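Local coordinates for protein putative non-ribosomal peptide synthetase (PDB 6M7L) that appears to serve as a condensation-type domain of a non-ribosomal peptide synthetase, the modular machinery that assembles peptides without the ribosome, at residues H45-L50 with P402-E407; P98-C103 with W130-F135; S316-L321 with P370-A375. All blocks are in the same frame, centred on the assembly; numbering follows the deposited sequence.

In the fold
From the N terminus, strand 45-53 comes first; its partner in contact 1, the loop 402-407, arrives only some 350 residues later, so this contact closes the longest loop and the other two fall within it. Contact 2 closes early, returning the chain through helix 110-119 to lay strand 130-136 beside strand 100-102 at one end of the N-terminal lobe's sheet. That sheet also contains strand 45-53. Contact 3 follows in series in the C-terminal lobe, packing strand 317-324 against the entry to strand 374-380. Contacts 2 and 3 lie about 33 Å apart between centres, and contact 1 sits where the chain passes between the two lobes.

Contact 1. Residues H45-L50 with P402-E407; sequences HVRVAL and PEEAME
Arg47 reaches Pro402 by a folded route: its CG sits between the backbone N and the carbonyl carbon (chi1 72°), the chain bends again at chi2 and chi3, and the guanidinium at its end meets the loop 402-407. Glu404 comes to meet it with CG beside its own backbone N, anti to the carbonyl carbon (chi1 -80°), and the chain extended beyond. The guanidinium grips a single atom, the carbonyl O of Pro402, with its two terminal nitrogens: Arg47 NH2 donates to Pro402 O at 2.9 Å and Arg47 NH1 to the same O at 3.1 Å. The oxygen lies in the guanidinium plane, which limits how the flat group can turn. Over one face passes Glu404, its CG 3.3 Å from Arg47 NH1. The acid contributes mainly aliphatic packing here, since Glu404 OE2 stays 4.2 Å from Arg47 NE, too far for a salt bridge, although the opposite charges probably still attract. Val46 lies alongside Glu404, whose OE1 has a weak, long ion pair with Arg150. By sequence, His149 and Arg150 occupy the place of the paired histidines in the condensation-domain HHxxxDG motif. Strand 45-53 runs between strands 141-149 and 395-399 in the N-terminal sheet, with helix 155-172 packed against Val46 and Val48, while the loop carries the chain from strand 395-399 back to strand 410-418 of the C-terminal sheet.

Contact 2. Residues P98-C103 with W130-F135; sequences PPLEIC and WRAHLF
The indole of Trp130 carries Pro98 on one face: Pro98 CB makes a CH-pi contact 3.7 Å from the centroid of the five-membered ring of Trp130, while the neighbouring Pro98 CG meets Trp130 CZ2 at 3.4 Å. The imidazole of His133 is instead held at its edges, with Glu101 OE2 in plane at one nitrogen and Arg131 NE in plane at the other. These groups flank the two parallel strands of a beta-alpha-beta unit, in which helix 110-119 bridges strands 100-102 and 130-136. The strands, only 17° apart in direction, are laced by backbone bonds such as Ala132 N to Pro99 O (3.0 Å) and Glu101 N to Ala132 O (2.9 Å).

On the sheet face that bears Glu101 and His133, a polar chain runs across the strands. His133 ND1 donates to Glu101 OE2 at 2.8 Å, and its NE2 accepts from Arg131 NE, also at 2.8 Å, a pattern that would favour a neutral imidazole with its ring rotation fixed. Helix 110-119 lies on this side, and its Arg117 forms a salt bridge with Glu101 OE1 and accepts Arg131 NH2 on its carbonyl O. An alanine in place of His133 would probably leave Glu101 OE2 and Arg131 NE without the ring that joins them, and the two side chains freer to shift. The other face is apolar and looks to helix 58-71; there Leu100 has CG anti to the backbone N (chi1 172°), and chi2 (59°) then places CD1, which lies 3.8 Å from Ala132 CB.

Contact 3. Residues S316-L321 with P370-A375; sequences SRWLAL and PIFQVA
Ala320 and Phe372 make the closest backbone approach, their CA atoms 6.8 Å apart; no hydrogen bond joins the two segments, and the contact is mainly one of apolar side chains. Phe372 enters from a turn in which Ile371 adopts a positive phi (64°). The Phe372 ring meets Trp318 with its CZ and CE1 and Ala320 with its CD2. At the tip, Phe372 CZ comes to 3.4 Å from Trp318 CE3, the tryptophan atom lying near the plane of the phenyl ring. The two ring planes are inclined by 35° with centroids 5.7 Å apart, an oblique meeting. This packing belongs to the C-terminal lobe of the condensation fold, where strand 317-324 pairs with strand 292-299 and Val374 is also backbone-bonded to Gly296 of that strand. Helix 353-360 covers the turn, bringing Phe353 against both Ile371 and Phe372. Ala320 serves as a small apolar surface for two neighbours: its CB lies 3.7 Å from Ile371 CG2 and 4.1 Å from Phe372 CD2. Trp318 also touches Trp411 of strand 410-418. At the edge of the indole, and in its plane, Ala375 sets its CB 3.6 Å from Trp318 CZ3.

Contact 1. Residues H45-L50 with P402-E407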
loop_
_atom_site.group_PDB
_atom_site.type_symbol
_atom_site.label_atom_id
_atom_site.label_comp_id
_atom_site.label_asym_id
_atom_site.label_seq_id
_atom_site.Cartn_x
_atom_site.Cartn_y
_atom_site.Cartn_z
ATOM N N HIS A 45 -2.505 19.375 -13.936
ATOM C CA HIS A 45 -2.587 19.163 -12.502
ATOM C C HIS A 45 -2.747 17.680 -12.198
ATOM O O HIS A 45 -3.249 16.903 -13.016
ATOM C CB HIS A 45 -3.771 19.921 -11.883
ATOM C CG HIS A 45 -3.843 21.367 -12.263
ATOM N ND1 HIS A 45 -5.037 22.037 -12.410
ATOM C CD2 HIS A 45 -2.870 22.275 -12.510
ATOM C CE1 HIS A 45 -4.799 23.294 -12.739
ATOM N NE2 HIS A 45 -3.491 23.464 -12.807
ATOM N N VAL A 46 -2.316 17.297 -11.010
ATOM C CA VAL A 46 -2.740 16.047 -10.397
ATOM C C VAL A 46 -3.847 16.384 -9.410
ATOM O O VAL A 46 -3.881 17.480 -8.837
ATOM C CB VAL A 46 -1.576 15.307 -9.705
ATOM C CG1 VAL A 46 -0.604 14.751 -10.738
ATOM C CG2 VAL A 46 -0.867 16.232 -8.736
ATOM N N ARG A 47 -4.776 15.453 -9.221
ATOM C CA ARG A 47 -5.896 15.747 -8.339
ATOM C C ARG A 47 -6.503 14.453 -7.818
ATOM O O ARG A 47 -6.446 13.410 -8.473
ATOM C CB ARG A 47 -6.961 16.604 -9.037
ATOM C CG ARG A 47 -7.780 15.884 -10.095
ATOM C CD ARG A 47 -6.974 15.699 -11.393
ATOM N NE ARG A 47 -6.900 14.292 -11.764
ATOM C CZ ARG A 47 -7.773 13.688 -12.561
ATOM N NH1 ARG A 47 -7.644 12.393 -12.816
ATOM N NH2 ARG A 47 -8.774 14.380 -13.098
ATOM N N VAL A 48 -7.079 14.541 -6.622
ATOM C CA VAL A 48 -7.702 13.404 -5.955
ATOM C C VAL A 48 -8.970 13.889 -5.268
ATOM O O VAL A 48 -8.962 14.920 -4.588
ATOM C CB VAL A 48 -6.748 12.743 -4.939
ATOM C CG1 VAL A 48 -6.148 13.787 -4.001
ATOM C CG2 VAL A 48 -7.468 11.659 -4.155
ATOM N N ALA A 49 -10.063 13.160 -5.461
ATOM C CA ALA A 49 -11.324 13.440 -4.793
ATOM C C ALA A 49 -11.613 12.320 -3.806
ATOM O O ALA A 49 -11.604 11.141 -4.177
ATOM C CB ALA A 49 -12.463 13.585 -5.804
ATOM N N LEU A 50 -11.856 12.686 -2.550
ATOM C CA LEU A 50 -12.059 11.729 -1.470
ATOM C C LEU A 50 -13.464 11.888 -0.912
ATOM O O LEU A 50 -13.840 12.977 -0.469
ATOM C CB LEU A 50 -11.031 11.934 -0.354
ATOM C CG LEU A 50 -9.561 11.639 -0.648
ATOM C CD1 LEU A 50 -8.726 11.908 0.590
ATOM C CD2 LEU A 50 -9.382 10.208 -1.115
ATOM N N PRO A 402 -12.591 12.540 -14.243
ATOM C CA PRO A 402 -12.261 12.311 -15.654
ATOM C C PRO A 402 -10.759 12.151 -15.841
ATOM O O PRO A 402 -9.955 12.440 -14.952
ATOM C CB PRO A 402 -12.790 13.566 -16.355
ATOM C CG PRO A 402 -13.867 14.069 -15.454
ATOM C CD PRO A 402 -13.393 13.762 -14.059
ATOM N N GLU A 403 -10.385 11.669 -17.026
ATOM C CA GLU A 403 -8.978 11.440 -17.330
ATOM C C GLU A 403 -8.175 12.721 -17.153
ATOM O O GLU A 403 -8.657 13.822 -17.433
ATOM C CB GLU A 403 -8.823 10.915 -18.759
ATOM C CG GLU A 403 -9.403 9.529 -18.991
ATOM C CD GLU A 403 -8.576 8.428 -18.354
ATOM O OE1 GLU A 403 -9.075 7.286 -18.269
ATOM O OE2 GLU A 403 -7.428 8.699 -17.942
ATOM N N GLU A 404 -6.942 12.570 -16.671
ATOM C CA GLU A 404 -6.083 13.718 -16.421
ATOM C C GLU A 404 -5.815 14.488 -17.708
ATOM O O GLU A 404 -5.782 13.924 -18.805
ATOM C CB GLU A 404 -4.757 13.267 -15.807
ATOM C CG GLU A 404 -4.817 12.995 -14.317
ATOM C CD GLU A 404 -3.600 12.247 -13.815
ATOM O OE1 GLU A 404 -2.944 11.565 -14.632
ATOM O OE2 GLU A 404 -3.298 12.342 -12.607
ATOM N N ALA A 405 -5.634 15.799 -17.562
ATOM C CA ALA A 405 -5.204 16.618 -18.685
ATOM C C ALA A 405 -3.826 16.168 -19.144
ATOM O O ALA A 405 -2.935 15.920 -18.325
ATOM C CB ALA A 405 -5.184 18.095 -18.290
ATOM N N MET A 406 -3.652 16.045 -20.457
ATOM C CA MET A 406 -2.392 15.576 -21.008
ATOM C C MET A 406 -2.088 16.318 -22.298
ATOM O O MET A 406 -2.979 16.867 -22.950
ATOM C CB MET A 406 -2.412 14.062 -21.262
ATOM C CG MET A 406 -3.346 13.623 -22.377
ATOM S SD MET A 406 -3.209 11.857 -22.696
ATOM C CE MET A 406 -4.157 11.696 -24.202
ATOM N N GLU A 407 -0.803 16.334 -22.654
ATOM C CA GLU A 407 -0.365 16.885 -23.929
ATOM C C GLU A 407 -0.282 15.834 -25.021
ATOM O O GLU A 407 -0.238 16.189 -26.205
ATOM C CB GLU A 407 1.007 17.546 -23.781
ATOM C CG GLU A 407 1.093 18.585 -22.688
ATOM C CD GLU A 407 2.461 19.225 -22.627
ATOM O OE1 GLU A 407 2.796 20.003 -23.547
ATOM O OE2 GLU A 407 3.209 18.935 -21.669
#

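Contact 2. Residues P98-C103 with W130-F135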
loop_
_atom_site.group_PDB
_atom_site.type_symbol
_atom_site.label_atom_id
_atom_site.label_comp_id
_atom_site.label_asym_id
_atom_site.label_seq_id
_atom_site.Cartn_x
_atom_site.Cartn_y
_atom_site.Cartn_z
ATOM N N PRO A 98 -2.318 26.057 1.978
ATOM C CA PRO A 98 -3.185 25.957 0.812
ATOM C C PRO A 98 -4.541 26.574 1.101
ATOM O O PRO A 98 -5.034 26.516 2.241
ATOM C CB PRO A 98 -3.297 24.439 0.588
ATOM C CG PRO A 98 -3.146 23.875 1.957
ATOM C CD PRO A 98 -2.104 24.746 2.615
ATOM N N PRO A 99 -5.170 27.197 0.110
ATOM C CA PRO A 99 -6.553 27.642 0.295
ATOM C C PRO A 99 -7.495 26.454 0.400
ATOM O O PRO A 99 -7.252 25.385 -0.164
ATOM C CB PRO A 99 -6.836 28.473 -0.963
ATOM C CG PRO A 99 -5.833 28.009 -1.966
ATOM C CD PRO A 99 -4.614 27.619 -1.187
ATOM N N LEU A 100 -8.578 26.650 1.147
ATOM C CA LEU A 100 -9.584 25.613 1.370
ATOM C C LEU A 100 -10.956 26.207 1.072
ATOM O O LEU A 100 -11.537 26.897 1.915
ATOM C CB LEU A 100 -9.517 25.073 2.795
ATOM C CG LEU A 100 -10.643 24.118 3.205
ATOM C CD1 LEU A 100 -10.685 22.893 2.294
ATOM C CD2 LEU A 100 -10.502 23.704 4.663
ATOM N N GLU A 101 -11.469 25.943 -0.126
ATOM C CA GLU A 101 -12.826 26.339 -0.463
ATOM C C GLU A 101 -13.824 25.386 0.180
ATOM O O GLU A 101 -13.633 24.165 0.176
ATOM C CB GLU A 101 -13.031 26.357 -1.977
ATOM C CG GLU A 101 -14.477 26.611 -2.389
ATOM C CD GLU A 101 -14.712 26.436 -3.875
ATOM O OE1 GLU A 101 -15.801 26.818 -4.355
ATOM O OE2 GLU A 101 -13.810 25.913 -4.564
ATOM N N ILE A 102 -14.883 25.954 0.743
ATOM C CA ILE A 102 -15.994 25.192 1.296
ATOM C C ILE A 102 -17.213 25.518 0.447
ATOM O O ILE A 102 -17.742 26.636 0.504
ATOM C CB ILE A 102 -16.225 25.515 2.778
ATOM C CG1 ILE A 102 -15.026 25.036 3.604
ATOM C CG2 ILE A 102 -17.517 24.884 3.268
ATOM C CD1 ILE A 102 -15.097 25.402 5.068
ATOM N N CYS A 103 -17.653 24.548 -0.351
ATOM C CA CYS A 103 -18.673 24.764 -1.377
ATOM C C CYS A 103 -19.801 23.756 -1.196
ATOM O O CYS A 103 -19.762 22.655 -1.762
ATOM C CB CYS A 103 -18.062 24.663 -2.773
ATOM S SG CYS A 103 -19.250 24.717 -4.125
ATOM N N TRP A 130 -0.869 24.212 -4.784
ATOM C CA TRP A 130 -1.950 23.275 -4.521
ATOM C C TRP A 130 -3.054 23.981 -3.749
ATOM O O TRP A 130 -2.850 25.052 -3.172
ATOM C CB TRP A 130 -1.459 22.029 -3.770
ATOM C CG TRP A 130 -1.064 22.249 -2.343
ATOM C CD1 TRP A 130 -0.272 23.245 -1.851
ATOM C CD2 TRP A 130 -1.420 21.430 -1.223
ATOM N NE1 TRP A 130 -0.127 23.106 -0.492
ATOM C CE2 TRP A 130 -0.821 21.999 -0.083
ATOM C CE3 TRP A 130 -2.195 20.276 -1.075
ATOM C CZ2 TRP A 130 -0.966 21.448 1.189
ATOM C CZ3 TRP A 130 -2.344 19.734 0.188
ATOM C CH2 TRP A 130 -1.732 20.320 1.303
ATOM N N ARG A 131 -4.232 23.364 -3.760
ATOM C CA ARG A 131 -5.408 23.918 -3.107
ATOM C C ARG A 131 -6.400 22.791 -2.860
ATOM O O ARG A 131 -6.290 21.704 -3.432
ATOM C CB ARG A 131 -6.042 25.028 -3.950
ATOM C CG ARG A 131 -6.231 24.643 -5.400
ATOM C CD ARG A 131 -7.106 25.633 -6.147
ATOM N NE ARG A 131 -7.722 24.988 -7.300
ATOM C CZ ARG A 131 -7.292 25.102 -8.552
ATOM N NH1 ARG A 131 -6.242 25.862 -8.834
ATOM N NH2 ARG A 131 -7.922 24.456 -9.521
ATOM N N ALA A 132 -7.375 23.066 -1.998
ATOM C CA ALA A 132 -8.360 22.078 -1.590
ATOM C C ALA A 132 -9.759 22.665 -1.691
ATOM O O ALA A 132 -9.979 23.831 -1.352
ATOM C CB ALA A 132 -8.100 21.591 -0.159
ATOM N N HIS A 133 -10.702 21.846 -2.153
ATOM C CA HIS A 133 -12.094 22.252 -2.314
ATOM C C HIS A 133 -12.968 21.256 -1.566
ATOM O O HIS A 133 -13.095 20.101 -1.985
ATOM C CB HIS A 133 -12.482 22.319 -3.789
ATOM C CG HIS A 133 -11.470 23.014 -4.645
ATOM N ND1 HIS A 133 -11.582 24.340 -5.005
ATOM C CD2 HIS A 133 -10.322 22.567 -5.206
ATOM C CE1 HIS A 133 -10.547 24.678 -5.754
ATOM N NE2 HIS A 133 -9.769 23.621 -5.892
ATOM N N LEU A 134 -13.562 21.700 -0.463
ATOM C CA LEU A 134 -14.450 20.861 0.326
ATOM C C LEU A 134 -15.886 21.073 -0.132
ATOM O O LEU A 134 -16.321 22.214 -0.327
ATOM C CB LEU A 134 -14.310 21.179 1.815
ATOM C CG LEU A 134 -15.198 20.382 2.770
ATOM C CD1 LEU A 134 -14.992 18.889 2.569
ATOM C CD2 LEU A 134 -14.910 20.780 4.208
ATOM N N PHE A 135 -16.620 19.973 -0.306
ATOM C CA PHE A 135 -17.995 20.000 -0.804
ATOM C C PHE A 135 -18.907 19.327 0.212
ATOM O O PHE A 135 -19.100 18.103 0.175
ATOM C CB PHE A 135 -18.093 19.323 -2.168
ATOM C CG PHE A 135 -17.247 19.972 -3.224
ATOM C CD1 PHE A 135 -17.711 21.080 -3.916
ATOM C CD2 PHE A 135 -15.986 19.480 -3.522
ATOM C CE1 PHE A 135 -16.933 21.685 -4.889
ATOM C CE2 PHE A 135 -15.203 20.081 -4.496
ATOM C CZ PHE A 135 -15.679 21.184 -5.178
#

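Contact 3. Residues S316-L321 with P370-A375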
loop_
_atom_site.group_PDB
_atom_site.type_symbol
_atom_site.label_atom_id
_atom_site.label_comp_id
_atom_site.label_asym_id
_atom_site.label_seq_id
_atom_site.Cartn_x
_atom_site.Cartn_y
_atom_site.Cartn_z
ATOM N N SER A 316 8.367 12.762 -12.056
ATOM C CA SER A 316 8.085 12.055 -13.298
ATOM C C SER A 316 9.244 12.208 -14.270
ATOM O O SER A 316 9.688 13.322 -14.559
ATOM C CB SER A 316 6.797 12.587 -13.935
ATOM O OG SER A 316 5.657 12.254 -13.163
ATOM N N ARG A 317 9.744 11.079 -14.758
ATOM C CA ARG A 317 10.739 11.050 -15.817
ATOM C C ARG A 317 10.103 10.456 -17.063
ATOM O O ARG A 317 9.418 9.430 -16.987
ATOM C CB ARG A 317 11.966 10.234 -15.409
ATOM C CG ARG A 317 12.806 10.863 -14.309
ATOM C CD ARG A 317 13.817 9.860 -13.787
ATOM N NE ARG A 317 13.152 8.680 -13.245
ATOM C CZ ARG A 317 13.726 7.488 -13.121
ATOM N NH1 ARG A 317 14.981 7.308 -13.509
ATOM N NH2 ARG A 317 13.039 6.471 -12.615
ATOM N N TRP A 318 10.312 11.107 -18.201
ATOM C CA TRP A 318 9.798 10.638 -19.475
ATOM C C TRP A 318 10.950 10.144 -20.337
ATOM O O TRP A 318 12.045 10.711 -20.313
ATOM C CB TRP A 318 9.021 11.743 -20.194
ATOM C CG TRP A 318 7.660 11.962 -19.609
ATOM C CD1 TRP A 318 7.326 12.823 -18.605
ATOM C CD2 TRP A 318 6.449 11.290 -19.980
ATOM N NE1 TRP A 318 5.981 12.736 -18.334
ATOM C CE2 TRP A 318 5.420 11.802 -19.166
ATOM C CE3 TRP A 318 6.136 10.310 -20.926
ATOM C CZ2 TRP A 318 4.101 11.368 -19.269
ATOM C CZ3 TRP A 318 4.823 9.879 -21.028
ATOM C CH2 TRP A 318 3.824 10.407 -20.203
ATOM N N LEU A 319 10.697 9.078 -21.093
ATOM C CA LEU A 319 11.733 8.411 -21.870
ATOM C C LEU A 319 11.233 8.200 -23.290
ATOM O O LEU A 319 10.247 7.487 -23.504
ATOM C CB LEU A 319 12.118 7.074 -21.230
ATOM C CG LEU A 319 13.540 6.582 -21.488
ATOM C CD1 LEU A 319 14.539 7.583 -20.927
ATOM C CD2 LEU A 319 13.748 5.203 -20.879
ATOM N N ALA A 320 11.908 8.818 -24.255
ATOM C CA ALA A 320 11.614 8.572 -25.659
ATOM C C ALA A 320 12.201 7.232 -26.080
ATOM O O ALA A 320 13.293 6.853 -25.647
ATOM C CB ALA A 320 12.179 9.693 -26.532
ATOM N N LEU A 321 11.469 6.509 -26.926
ATOM C CA LEU A 321 11.874 5.182 -27.392
ATOM C C LEU A 321 11.792 5.127 -28.913
ATOM O O LEU A 321 10.973 4.393 -29.478
ATOM C CB LEU A 321 11.006 4.096 -26.757
ATOM C CG LEU A 321 10.866 4.146 -25.231
ATOM C CD1 LEU A 321 9.897 3.083 -24.742
ATOM C CD2 LEU A 321 12.221 3.994 -24.561
ATOM N N PRO A 370 6.408 17.225 -27.366
ATOM C CA PRO A 370 7.720 17.088 -28.008
ATOM C C PRO A 370 8.144 15.636 -28.168
ATOM O O PRO A 370 7.777 14.760 -27.380
ATOM C CB PRO A 370 8.662 17.833 -27.053
ATOM C CG PRO A 370 7.779 18.736 -26.259
ATOM C CD PRO A 370 6.484 17.999 -26.117
ATOM N N ILE A 371 8.918 15.396 -29.228
ATOM C CA ILE A 371 9.598 14.131 -29.507
ATOM C C ILE A 371 8.616 12.986 -29.737
ATOM O O ILE A 371 8.732 12.253 -30.725
ATOM C CB ILE A 371 10.601 13.783 -28.393
ATOM C CG1 ILE A 371 11.605 14.926 -28.216
ATOM C CG2 ILE A 371 11.338 12.497 -28.732
ATOM C CD1 ILE A 371 12.680 14.649 -27.187
ATOM N N PHE A 372 7.657 12.803 -28.832
ATOM C CA PHE A 372 6.643 11.777 -29.015
ATOM C C PHE A 372 5.277 12.335 -28.650
ATOM O O PHE A 372 5.153 13.239 -27.820
ATOM C CB PHE A 372 6.940 10.509 -28.188
ATOM C CG PHE A 372 7.093 10.757 -26.714
ATOM C CD1 PHE A 372 5.989 10.760 -25.877
ATOM C CD2 PHE A 372 8.345 10.970 -26.164
ATOM C CE1 PHE A 372 6.130 10.985 -24.522
ATOM C CE2 PHE A 372 8.491 11.190 -24.807
ATOM C CZ PHE A 372 7.384 11.200 -23.986
ATOM N N GLN A 373 4.251 11.786 -29.297
ATOM C CA GLN A 373 2.870 12.129 -29.013
ATOM C C GLN A 373 2.064 10.939 -28.525
ATOM O O GLN A 373 0.909 11.117 -28.119
ATOM C CB GLN A 373 2.190 12.722 -30.259
ATOM C CG GLN A 373 2.847 13.987 -30.787
ATOM C CD GLN A 373 4.165 13.720 -31.486
ATOM O OE1 GLN A 373 4.270 12.813 -32.310
ATOM N NE2 GLN A 373 5.186 14.502 -31.146
ATOM N N VAL A 374 2.637 9.740 -28.563
ATOM C CA VAL A 374 2.015 8.526 -28.058
ATOM C C VAL A 374 2.905 7.973 -26.957
ATOM O O VAL A 374 4.132 7.940 -27.099
ATOM C CB VAL A 374 1.812 7.490 -29.184
ATOM C CG1 VAL A 374 1.217 6.202 -28.635
ATOM C CG2 VAL A 374 0.929 8.072 -30.277
ATOM N N ALA A 375 2.292 7.560 -25.853
ATOM C CA ALA A 375 3.023 6.986 -24.737
ATOM C C ALA A 375 2.386 5.664 -24.337
ATOM O O ALA A 375 1.190 5.440 -24.547
ATOM C CB ALA A 375 3.071 7.938 -23.536
#